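Local coordinates for protein Cap5O (Staphylococcus aureus, PDB 3OJO) that probably oxidises UDP-N-acetyl-mannosamine with NAD as cofactor, as a UDP-sugar dehydrogenase of capsular polysaccharide biosynthesis, at residues Val302-Thr305 / Thr306-Ile310. Numbering follows the deposited sequence.
Sequences VVDT and TKQII
Thr306 turns back on Val302 one alpha-helical turn earlier, near the C-terminal end of helix 286-312, whose end packs against the parallel sheet of the C-terminal, probably UDP-binding, Rossmann-like domain of this dehydrogenase family. The carbonyl oxygen Val302 O takes two hydrogen bonds from the one threonine: the backbone Thr306 N at 2.9 Å, and the hydroxyl Thr306 OG1, also at 2.9 Å. With chi1 at -64°, the hydroxyl lies beside its own backbone N, which brings it within bonding distance of the carbonyl four residues back. It gives its proton from above the carbonyl plane, 42° out of it, whereas the amide is tilted much less. This local bond satisfies a buried hydroxyl on a face that packs against Leu377 and Leu379 of strand 377-380. Thr305 has a similar chi1, -53°, and its OG1 likewise bonds a carbonyl four residues back, Tyr301 O. The same torsion leaves its methyl CG2 4.2 Å from Ile309 CD1, and both side chains lie against Phe404 of strand 402-405, while Val302 and Val303 meet Ile340 of helix 336-346. On the more open side, the carboxylate of Asp304 and the end of Gln308 lie near each other. Backbone bonding continues from Lys307 N to Val303 O, nearly straight, and from Ile309 N to Thr305 O at 3.1 Å.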
loop_
_atom_site.group_PDB
_atom_site.type_symbol
_atom_site.label_atom_id
_atom_site.label_comp_id
_atom_site.label_asym_id
_atom_site.label_seq_id
_atom_site.Cartn_x
_atom_site.Cartn_y
_atom_site.Cartn_z
ATOM N N VAL B 302 -14.040 -15.789 -7.585
ATOM C CA VAL B 302 -14.849 -16.474 -6.565
ATOM C C VAL B 302 -15.837 -17.430 -7.272
ATOM O O VAL B 302 -15.950 -18.591 -6.872
ATOM C CB VAL B 302 -15.551 -15.449 -5.622
ATOM C CG1 VAL B 302 -16.616 -16.097 -4.740
ATOM C CG2 VAL B 302 -14.525 -14.715 -4.767
ATOM N N VAL B 303 -16.503 -16.948 -8.344
ATOM C CA VAL B 303 -17.446 -17.724 -9.153
ATOM C C VAL B 303 -16.733 -18.957 -9.779
ATOM O O VAL B 303 -17.243 -20.072 -9.654
ATOM C CB VAL B 303 -18.201 -16.827 -10.189
ATOM C CG1 VAL B 303 -18.994 -17.661 -11.194
ATOM C CG2 VAL B 303 -19.124 -15.824 -9.487
ATOM N N ASP B 304 -15.543 -18.763 -10.381
ATOM C CA ASP B 304 -14.751 -19.837 -10.981
ATOM C C ASP B 304 -14.340 -20.872 -9.930
ATOM O O ASP B 304 -14.366 -22.073 -10.211
ATOM C CB ASP B 304 -13.523 -19.263 -11.725
ATOM C CG ASP B 304 -12.402 -20.272 -11.963
ATOM O OD1 ASP B 304 -12.593 -21.185 -12.807
ATOM O OD2 ASP B 304 -11.351 -20.175 -11.268
ATOM N N THR B 305 -13.989 -20.412 -8.720
ATOM C CA THR B 305 -13.614 -21.296 -7.607
ATOM C C THR B 305 -14.844 -22.101 -7.140
ATOM O O THR B 305 -14.726 -23.302 -6.875
ATOM C CB THR B 305 -12.939 -20.494 -6.493
ATOM O OG1 THR B 305 -11.855 -19.747 -7.049
ATOM C CG2 THR B 305 -12.433 -21.366 -5.371
ATOM N N THR B 306 -16.017 -21.436 -7.080
ATOM C CA THR B 306 -17.296 -22.020 -6.691
ATOM C C THR B 306 -17.675 -23.124 -7.680
ATOM O O THR B 306 -17.946 -24.246 -7.250
ATOM C CB THR B 306 -18.354 -20.896 -6.515
ATOM O OG1 THR B 306 -17.955 -20.055 -5.425
ATOM C CG2 THR B 306 -19.771 -21.428 -6.258
ATOM N N LYS B 307 -17.644 -22.817 -9.000
ATOM C CA LYS B 307 -17.930 -23.752 -10.101
ATOM C C LYS B 307 -17.114 -25.055 -9.968
ATOM O O LYS B 307 -17.659 -26.136 -10.181
ATOM C CB LYS B 307 -17.674 -23.091 -11.466
ATOM C CG LYS B 307 -18.743 -22.067 -11.859
ATOM C CD LYS B 307 -18.833 -21.859 -13.365
ATOM C CE LYS B 307 -17.935 -20.770 -13.901
ATOM N NZ LYS B 307 -18.019 -20.682 -15.381
ATOM N N GLN B 308 -15.834 -24.942 -9.559
ATOM C CA GLN B 308 -14.926 -26.067 -9.344
ATOM C C GLN B 308 -15.293 -26.896 -8.110
ATOM O O GLN B 308 -15.113 -28.109 -8.137
ATOM C CB GLN B 308 -13.479 -25.579 -9.247
ATOM C CG GLN B 308 -12.870 -25.212 -10.594
ATOM C CD GLN B 308 -11.535 -24.525 -10.447
ATOM O OE1 GLN B 308 -11.353 -23.377 -10.864
ATOM N NE2 GLN B 308 -10.567 -25.206 -9.858
ATOM N N ILE B 309 -15.774 -26.253 -7.024
ATOM C CA ILE B 309 -16.178 -26.944 -5.787
ATOM C C ILE B 309 -17.423 -27.791 -6.081
ATOM O O ILE B 309 -17.484 -28.964 -5.716
ATOM C CB ILE B 309 -16.416 -25.947 -4.607
ATOM C CG1 ILE B 309 -15.108 -25.211 -4.204
ATOM C CG2 ILE B 309 -17.052 -26.650 -3.392
ATOM C CD1 ILE B 309 -15.312 -23.840 -3.460
ATOM N N ILE B 310 -18.398 -27.174 -6.767
ATOM C CA ILE B 310 -19.676 -27.747 -7.158
ATOM C C ILE B 310 -19.537 -28.859 -8.211
ATOM O O ILE B 310 -20.431 -29.694 -8.329
ATOM C CB ILE B 310 -20.673 -26.587 -7.498
ATOM C CG1 ILE B 310 -21.898 -26.581 -6.571
ATOM C CG2 ILE B 310 -21.037 -26.450 -8.983
ATOM C CD1 ILE B 310 -21.588 -26.220 -5.124
#